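Local coordinates for myosin-I heavy chain (Dictyostelium discoideum, PDB 5EJR), which works as an actin-based motor with ATPase activity in the early steps of phagocytosis and adhesion, this chain being its C-terminal MyTH4-FERM tail piece, at residues Q146-Q151 with E175-H180; S123-F128 with A167-V172; I427-K430 with K435-L438. All blocks are in the same frame, centred on the assembly; numbering follows the deposited sequence.

Contact 1: Q146-Q151 with E175-H180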
loop_
_atom_site.group_PDB
_atom_site.type_symbol
_atom_site.label_atom_id
_atom_site.label_comp_id
_atom_site.label_asym_id
_atom_site.label_seq_id
_atom_site.Cartn_x
_atom_site.Cartn_y
_atom_site.Cartn_z
ATOM N N GLN A 146 -15.529 28.090 -1.970
ATOM C CA GLN A 146 -15.268 29.403 -1.367
ATOM C C GLN A 146 -16.151 29.689 -0.126
ATOM O O GLN A 146 -15.563 29.938 0.930
ATOM C CB GLN A 146 -15.337 30.545 -2.396
ATOM C CG GLN A 146 -14.285 31.627 -2.160
ATOM C CD GLN A 146 -12.872 31.149 -2.431
ATOM O OE1 GLN A 146 -12.489 30.857 -3.573
ATOM N NE2 GLN A 146 -12.067 31.064 -1.382
ATOM N N PRO A 147 -17.514 29.602 -0.178
ATOM C CA PRO A 147 -18.310 29.832 1.045
ATOM C C PRO A 147 -17.906 28.973 2.253
ATOM O O PRO A 147 -17.841 29.509 3.365
ATOM C CB PRO A 147 -19.748 29.531 0.596
ATOM C CG PRO A 147 -19.749 29.774 -0.862
ATOM C CD PRO A 147 -18.400 29.319 -1.333
ATOM N N PHE A 148 -17.601 27.667 2.035
ATOM C CA PHE A 148 -17.194 26.731 3.096
ATOM C C PHE A 148 -15.847 27.131 3.713
ATOM O O PHE A 148 -15.673 27.001 4.934
ATOM C CB PHE A 148 -17.152 25.275 2.586
ATOM C CG PHE A 148 -16.953 24.213 3.650
ATOM C CD1 PHE A 148 -15.672 23.794 4.014
ATOM C CD2 PHE A 148 -18.039 23.593 4.249
ATOM C CE1 PHE A 148 -15.487 22.799 4.984
ATOM C CE2 PHE A 148 -17.851 22.608 5.232
ATOM C CZ PHE A 148 -16.575 22.207 5.580
ATOM N N MET A 149 -14.897 27.594 2.866
ATOM C CA MET A 149 -13.566 28.029 3.297
ATOM C C MET A 149 -13.679 29.283 4.161
ATOM O O MET A 149 -13.103 29.323 5.259
ATOM C CB MET A 149 -12.631 28.260 2.100
ATOM C CG MET A 149 -11.996 26.985 1.596
ATOM S SD MET A 149 -10.529 27.302 0.590
ATOM C CE MET A 149 -11.268 27.748 -0.931
ATOM N N GLU A 150 -14.476 30.276 3.690
ATOM C CA GLU A 150 -14.759 31.532 4.403
ATOM C C GLU A 150 -15.351 31.273 5.788
ATOM O O GLU A 150 -15.017 31.976 6.737
ATOM C CB GLU A 150 -15.684 32.452 3.579
ATOM C CG GLU A 150 -15.051 33.015 2.311
ATOM C CD GLU A 150 -13.759 33.803 2.460
ATOM O OE1 GLU A 150 -13.591 34.510 3.481
ATOM O OE2 GLU A 150 -12.923 33.733 1.529
ATOM N N GLN A 151 -16.186 30.232 5.907
ATOM C CA GLN A 151 -16.780 29.798 7.164
ATOM C C GLN A 151 -15.692 29.245 8.088
ATOM O O GLN A 151 -15.655 29.627 9.252
ATOM C CB GLN A 151 -17.880 28.755 6.916
ATOM C CG GLN A 151 -18.669 28.367 8.176
ATOM C CD GLN A 151 -19.704 29.375 8.654
ATOM O OE1 GLN A 151 -19.933 30.435 8.052
ATOM N NE2 GLN A 151 -20.378 29.045 9.750
ATOM N N GLU A 175 -5.752 25.008 4.340
ATOM C CA GLU A 175 -4.583 24.780 3.473
ATOM C C GLU A 175 -4.892 23.678 2.453
ATOM O O GLU A 175 -4.636 23.854 1.261
ATOM C CB GLU A 175 -3.341 24.393 4.308
ATOM C CG GLU A 175 -2.087 24.115 3.479
ATOM C CD GLU A 175 -1.100 23.094 4.026
ATOM O OE1 GLU A 175 -0.973 22.973 5.267
ATOM O OE2 GLU A 175 -0.423 22.438 3.202
ATOM N N LYS A 176 -5.460 22.559 2.928
ATOM C CA LYS A 176 -5.807 21.406 2.100
ATOM C C LYS A 176 -6.937 21.683 1.101
ATOM O O LYS A 176 -6.970 21.027 0.066
ATOM C CB LYS A 176 -6.103 20.162 2.953
ATOM C CG LYS A 176 -4.924 19.625 3.768
ATOM C CD LYS A 176 -3.684 19.326 2.907
ATOM C CE LYS A 176 -2.482 18.938 3.728
ATOM N NZ LYS A 176 -1.231 19.488 3.145
ATOM N N LEU A 177 -7.851 22.633 1.387
ATOM C CA LEU A 177 -8.931 22.977 0.450
ATOM C C LEU A 177 -8.394 23.961 -0.577
ATOM O O LEU A 177 -8.840 23.966 -1.722
ATOM C CB LEU A 177 -10.162 23.557 1.173
ATOM C CG LEU A 177 -10.925 22.600 2.103
ATOM C CD1 LEU A 177 -11.757 23.369 3.091
ATOM C CD2 LEU A 177 -11.819 21.628 1.316
ATOM N N GLU A 178 -7.410 24.788 -0.170
ATOM C CA GLU A 178 -6.725 25.735 -1.052
ATOM C C GLU A 178 -5.862 24.973 -2.085
ATOM O O GLU A 178 -5.650 25.465 -3.192
ATOM C CB GLU A 178 -5.832 26.670 -0.222
ATOM C CG GLU A 178 -6.560 27.893 0.312
ATOM C CD GLU A 178 -5.838 28.731 1.355
ATOM O OE1 GLU A 178 -4.716 28.358 1.771
ATOM O OE2 GLU A 178 -6.417 29.759 1.774
ATOM N N SER A 179 -5.387 23.766 -1.715
ATOM C CA SER A 179 -4.538 22.904 -2.545
ATOM C C SER A 179 -5.236 22.361 -3.815
ATOM O O SER A 179 -4.554 22.051 -4.795
ATOM C CB SER A 179 -3.989 21.754 -1.711
ATOM O OG SER A 179 -4.903 20.672 -1.640
ATOM N N HIS A 180 -6.582 22.234 -3.783
ATOM C CA HIS A 180 -7.386 21.739 -4.904
ATOM C C HIS A 180 -7.337 22.659 -6.140
ATOM O O HIS A 180 -7.260 23.880 -5.976
ATOM C CB HIS A 180 -8.827 21.456 -4.469
ATOM C CG HIS A 180 -8.944 20.268 -3.574
ATOM N ND1 HIS A 180 -9.004 18.992 -4.085
ATOM C CD2 HIS A 180 -9.023 20.204 -2.226
ATOM C CE1 HIS A 180 -9.096 18.191 -3.039
ATOM N NE2 HIS A 180 -9.114 18.873 -1.899
#
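F148 and M149 pack against L177 and E178 in a small apolar contact, buried except at E178, between two helices of the MyTH4 domain, 142-159 and 164-178, close to the C-terminal end of the latter. The backbones come nearest at M149 and L177, whose CA atoms lie 7.4 Å apart. M149 does most of the reaching. Its thioether chain slides past the L177 side chain in the opposite direction, so that SD rests 3.8 Å from L177 CB while M149 CG stands 3.9 Å from L177 CD1. The same sulfur touches the aliphatic part of E178, M149 SD 4.0 Å from E178 CG; beyond that carbon the glutamate runs on extended, and its only share in this contact is the methylene. F148 approaches differently. With CG swung opposite the backbone N (chi1 -171°), the ring meets the leucine at its edge, near the ring plane, F148 CD1 lying 4.0 Å from L177 CD1, and the two side chains cross at about a right angle. That same leucine methyl, CD1, touches both M149 CG and the rim of the phenyl ring, the two meeting it about a right angle apart. Around this pair the helical bundle closes in: Y108 stacks edge-to-face on F148, L152 of helix 142-159 adds to the packing on L177, and S135 of helix 121-137 together with P140 of the following loop touches the same leucine.

Contact 2: S123-F128 with A167-V172; sequences SAKKGF and ASLIAV
Helices 121-137 and 164-178 run side by side in nearly the same direction, the axes of the segments 123-128 and 167-172 inclined by 21° and 10.3 Å apart at their closest. This is helix-helix packing inside the all-helical MyTH4 domain, and F128 leads it from one side, L169 and I170 from the other. The phenylalanine ring offers a face to I170, whose CG1 stands 3.8 Å from the ring centroid and only 9° off the normal, a CH-pi contact over the middle of the ring. I170 CD1 continues across the same face toward the far end of the ring, 3.8 Å from F128 CZ. L169 packs on the root of the phenylalanine side chain: its CG and CD2 lie against F128 CB, CD2 at 3.9 Å. A smaller alanine here would take away the whole ring and would probably leave I170 without the flat surface it lies on, opening a gap between the helices. L152 and R155 of helix 142-159 also touch F128, while F200 and L204 of helix 194-205 pack on L169, so two further helices pack on its apolar part. K125 flanks it with an extended aliphatic chain bent only at its last torsion (chi4 68°). Its CG is 3.7 Å from L169 CD2, and that same methyl sits 3.5 Å from the backbone O of K125.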
loop_
_atom_site.group_PDB
_atom_site.type_symbol
_atom_site.label_atom_id
_atom_site.label_comp_id
_atom_site.label_asym_id
_atom_site.label_seq_id
_atom_site.Cartn_x
_atom_site.Cartn_y
_atom_site.Cartn_z
ATOM N N SER A 123 -15.299 16.152 20.813
ATOM C CA SER A 123 -16.168 15.648 19.757
ATOM C C SER A 123 -16.060 16.621 18.575
ATOM O O SER A 123 -15.881 16.169 17.444
ATOM C CB SER A 123 -17.605 15.514 20.251
ATOM O OG SER A 123 -18.528 15.361 19.187
ATOM N N ALA A 124 -16.096 17.949 18.837
ATOM C CA ALA A 124 -15.955 18.990 17.806
ATOM C C ALA A 124 -14.600 18.930 17.084
ATOM O O ALA A 124 -14.547 19.216 15.889
ATOM C CB ALA A 124 -16.147 20.369 18.411
ATOM N N LYS A 125 -13.510 18.595 17.815
ATOM C CA LYS A 125 -12.144 18.507 17.284
ATOM C C LYS A 125 -12.061 17.357 16.249
ATOM O O LYS A 125 -11.456 17.536 15.187
ATOM C CB LYS A 125 -11.140 18.318 18.445
ATOM C CG LYS A 125 -9.673 18.231 18.040
ATOM C CD LYS A 125 -8.775 17.999 19.252
ATOM C CE LYS A 125 -7.301 17.936 18.910
ATOM N NZ LYS A 125 -6.764 19.250 18.449
ATOM N N LYS A 126 -12.710 16.213 16.565
ATOM C CA LYS A 126 -12.838 15.008 15.745
ATOM C C LYS A 126 -13.623 15.324 14.468
ATOM O O LYS A 126 -13.346 14.754 13.408
ATOM C CB LYS A 126 -13.529 13.884 16.542
ATOM C CG LYS A 126 -12.593 13.122 17.476
ATOM C CD LYS A 126 -13.392 12.267 18.448
ATOM C CE LYS A 126 -12.538 11.436 19.367
ATOM N NZ LYS A 126 -13.368 10.471 20.146
ATOM N N GLY A 127 -14.583 16.248 14.589
ATOM C CA GLY A 127 -15.374 16.743 13.475
ATOM C C GLY A 127 -14.470 17.489 12.528
ATOM O O GLY A 127 -14.541 17.281 11.313
ATOM N N PHE A 128 -13.550 18.312 13.078
ATOM C CA PHE A 128 -12.575 18.997 12.225
ATOM C C PHE A 128 -11.509 18.036 11.643
ATOM O O PHE A 128 -11.037 18.272 10.531
ATOM C CB PHE A 128 -11.931 20.196 12.932
ATOM C CG PHE A 128 -12.855 21.388 13.039
ATOM C CD1 PHE A 128 -13.299 22.050 11.901
ATOM C CD2 PHE A 128 -13.281 21.849 14.279
ATOM C CE1 PHE A 128 -14.171 23.142 12.003
ATOM C CE2 PHE A 128 -14.146 22.944 14.378
ATOM C CZ PHE A 128 -14.586 23.582 13.240
ATOM N N ALA A 167 -7.164 25.889 16.377
ATOM C CA ALA A 167 -7.038 26.866 15.290
ATOM C C ALA A 167 -6.043 26.397 14.238
ATOM O O ALA A 167 -6.202 26.742 13.072
ATOM C CB ALA A 167 -6.607 28.219 15.837
ATOM N N SER A 168 -5.007 25.629 14.646
ATOM C CA SER A 168 -3.995 25.121 13.727
ATOM C C SER A 168 -4.588 23.982 12.893
ATOM O O SER A 168 -4.245 23.841 11.719
ATOM C CB SER A 168 -2.732 24.691 14.474
ATOM O OG SER A 168 -2.864 23.457 15.158
ATOM N N LEU A 169 -5.516 23.218 13.499
ATOM C CA LEU A 169 -6.259 22.129 12.877
ATOM C C LEU A 169 -7.222 22.677 11.815
ATOM O O LEU A 169 -7.365 22.051 10.770
ATOM C CB LEU A 169 -6.999 21.306 13.948
ATOM C CG LEU A 169 -8.042 20.247 13.511
ATOM C CD1 LEU A 169 -7.469 19.227 12.483
ATOM C CD2 LEU A 169 -8.549 19.497 14.710
ATOM N N ILE A 170 -7.882 23.820 12.082
ATOM C CA ILE A 170 -8.792 24.456 11.126
ATOM C C ILE A 170 -7.953 25.084 10.015
ATOM O O ILE A 170 -8.343 25.033 8.840
ATOM C CB ILE A 170 -9.749 25.485 11.795
ATOM C CG1 ILE A 170 -10.754 24.788 12.747
ATOM C CG2 ILE A 170 -10.488 26.325 10.736
ATOM C CD1 ILE A 170 -11.595 25.802 13.713
ATOM N N ALA A 171 -6.797 25.675 10.384
ATOM C CA ALA A 171 -5.902 26.271 9.394
ATOM C C ALA A 171 -5.336 25.206 8.415
ATOM O O ALA A 171 -5.111 25.543 7.250
ATOM C CB ALA A 171 -4.770 27.019 10.079
ATOM N N VAL A 172 -5.129 23.940 8.870
ATOM C CA VAL A 172 -4.626 22.880 7.970
ATOM C C VAL A 172 -5.753 22.467 6.995
ATOM O O VAL A 172 -5.476 22.293 5.805
ATOM C CB VAL A 172 -3.889 21.679 8.653
ATOM C CG1 VAL A 172 -4.812 20.800 9.490
ATOM C CG2 VAL A 172 -3.119 20.840 7.633
#

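Contact 3: I427-K430 with K435-L438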
loop_
_atom_site.group_PDB
_atom_site.type_symbol
_atom_site.label_atom_id
_atom_site.label_comp_id
_atom_site.label_asym_id
_atom_site.label_seq_id
_atom_site.Cartn_x
_atom_site.Cartn_y
_atom_site.Cartn_z
ATOM N N ILE A 427 -1.913 -16.136 -10.998
ATOM C CA ILE A 427 -2.949 -15.943 -12.022
ATOM C C ILE A 427 -3.922 -17.113 -12.047
ATOM O O ILE A 427 -3.547 -18.234 -11.690
ATOM C CB ILE A 427 -2.414 -15.622 -13.451
ATOM C CG1 ILE A 427 -1.509 -16.751 -13.998
ATOM C CG2 ILE A 427 -1.742 -14.251 -13.522
ATOM C CD1 ILE A 427 -2.071 -17.414 -15.143
ATOM N N GLN A 428 -5.149 -16.849 -12.530
ATOM C CA GLN A 428 -6.203 -17.849 -12.708
ATOM C C GLN A 428 -6.401 -18.066 -14.205
ATOM O O GLN A 428 -6.474 -17.104 -14.971
ATOM C CB GLN A 428 -7.510 -17.413 -12.024
ATOM C CG GLN A 428 -7.406 -17.287 -10.506
ATOM C CD GLN A 428 -7.776 -18.553 -9.771
ATOM O OE1 GLN A 428 -8.724 -19.270 -10.124
ATOM N NE2 GLN A 428 -7.078 -18.817 -8.676
ATOM N N GLN A 429 -6.442 -19.333 -14.614
ATOM C CA GLN A 429 -6.562 -19.781 -15.998
ATOM C C GLN A 429 -7.654 -20.842 -16.156
ATOM O O GLN A 429 -7.924 -21.592 -15.218
ATOM C CB GLN A 429 -5.237 -20.433 -16.410
ATOM C CG GLN A 429 -4.317 -19.560 -17.236
ATOM C CD GLN A 429 -3.222 -20.400 -17.849
ATOM O OE1 GLN A 429 -2.701 -21.349 -17.233
ATOM N NE2 GLN A 429 -2.896 -20.107 -19.105
ATOM N N LYS A 430 -8.239 -20.939 -17.358
ATOM C CA LYS A 430 -9.217 -21.990 -17.665
ATOM C C LYS A 430 -8.448 -23.204 -18.220
ATOM O O LYS A 430 -8.980 -24.318 -18.232
ATOM C CB LYS A 430 -10.317 -21.497 -18.620
ATOM C CG LYS A 430 -11.354 -20.602 -17.940
ATOM C CD LYS A 430 -12.424 -20.175 -18.920
ATOM C CE LYS A 430 -13.372 -19.147 -18.355
ATOM N NZ LYS A 430 -14.339 -18.673 -19.385
ATOM N N LYS A 435 -4.671 -22.672 -11.471
ATOM C CA LYS A 435 -4.002 -21.715 -10.586
ATOM C C LYS A 435 -2.511 -21.761 -10.999
ATOM O O LYS A 435 -1.836 -22.762 -10.736
ATOM C CB LYS A 435 -4.206 -22.119 -9.118
ATOM C CG LYS A 435 -4.338 -20.948 -8.148
ATOM C CD LYS A 435 -5.221 -21.300 -6.935
ATOM C CE LYS A 435 -4.473 -21.890 -5.755
ATOM N NZ LYS A 435 -3.671 -20.875 -5.014
ATOM N N ALA A 436 -2.045 -20.738 -11.763
ATOM C CA ALA A 436 -0.675 -20.694 -12.287
ATOM C C ALA A 436 0.122 -19.441 -11.852
ATOM O O ALA A 436 -0.412 -18.582 -11.144
ATOM C CB ALA A 436 -0.714 -20.802 -13.798
ATOM N N TRP A 437 1.408 -19.353 -12.270
ATOM C CA TRP A 437 2.280 -18.213 -11.981
ATOM C C TRP A 437 2.622 -17.470 -13.246
ATOM O O TRP A 437 3.168 -18.065 -14.178
ATOM C CB TRP A 437 3.607 -18.659 -11.345
ATOM C CG TRP A 437 3.538 -19.114 -9.921
ATOM C CD1 TRP A 437 2.569 -18.824 -9.007
ATOM C CD2 TRP A 437 4.523 -19.892 -9.231
ATOM N NE1 TRP A 437 2.882 -19.384 -7.792
ATOM C CE2 TRP A 437 4.080 -20.044 -7.899
ATOM C CE3 TRP A 437 5.734 -20.498 -9.617
ATOM C CZ2 TRP A 437 4.801 -20.782 -6.947
ATOM C CZ3 TRP A 437 6.461 -21.208 -8.669
ATOM C CH2 TRP A 437 5.991 -21.353 -7.355
ATOM N N LEU A 438 2.336 -16.157 -13.270
ATOM C CA LEU A 438 2.747 -15.305 -14.380
ATOM C C LEU A 438 4.159 -14.895 -13.989
ATOM O O LEU A 438 4.342 -14.362 -12.897
ATOM C CB LEU A 438 1.843 -14.057 -14.494
ATOM C CG LEU A 438 2.285 -12.989 -15.480
ATOM C CD1 LEU A 438 1.980 -13.408 -16.897
ATOM C CD2 LEU A 438 1.611 -11.655 -15.168
#
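I427 and A436 are paired across a beta hairpin, formed by strands 423-428 and 435-440 at one side of a four-stranded antiparallel sheet, in the part of the FERM region that belongs to the IRS-type PTB family. Backbone bonds come first. I427 and A436 make a hydrogen-bonded antiparallel pair: I427 N donates a hydrogen bond to A436 O at 2.9 Å along an almost straight line (175°), and A436 N returns the bond to I427 O, also at 2.9 Å but more bent (156°). Q428 and K435 follow as a non-hydrogen-bonded pair, their CA atoms 4.9 Å apart.

Apolar packing gathers on the face that carries I427 and A436. The isoleucine sends its two branches different ways: CG1, wedged between the backbone N and the carbonyl carbon (chi1 60°), carries CD1 to within 3.9 Å of A436 CB, whereas CG2 meets L438 CB at 3.7 Å, the two side chains crossing at about a right angle. I447 on the next strand, 444-448, touches all three residues, and F489 of strand 486-490 also reaches I427, so this face is buried.

The polar side chains behave otherwise. Q428 and K435, both exposed, lie side by side and point the same way, and the glutamine amide rests on lysine methylenes rather than on its charge. Past the end of the strand, Q429 extends on the I427 side and sets OE1 4.0 Å from A436 CB. On the other face, Q428 NE2 ends 3.5 Å from K435 CG.

Contacts 1 and 2 belong to the MyTH4 bundle and share helix 164-178, which meets helix 121-137 in contact 2 and helix 142-159 in contact 1, their centres 14 Å apart. Both are largely buried and rely mainly on side chains, without hydrogen bonds between their segments, though contact 2 rests a branched aliphatic chain over a ring face while contact 1 uses a thioether and a ring edge. Contact 3 is about 48 Å from contact 1, centre to centre, on the opposite side of the chain's centre in the FERM part. Being a hairpin, it is held by backbone hydrogen bonds, with buried I427, A436 and L438 on one side and exposed Q428 and K435 on the other.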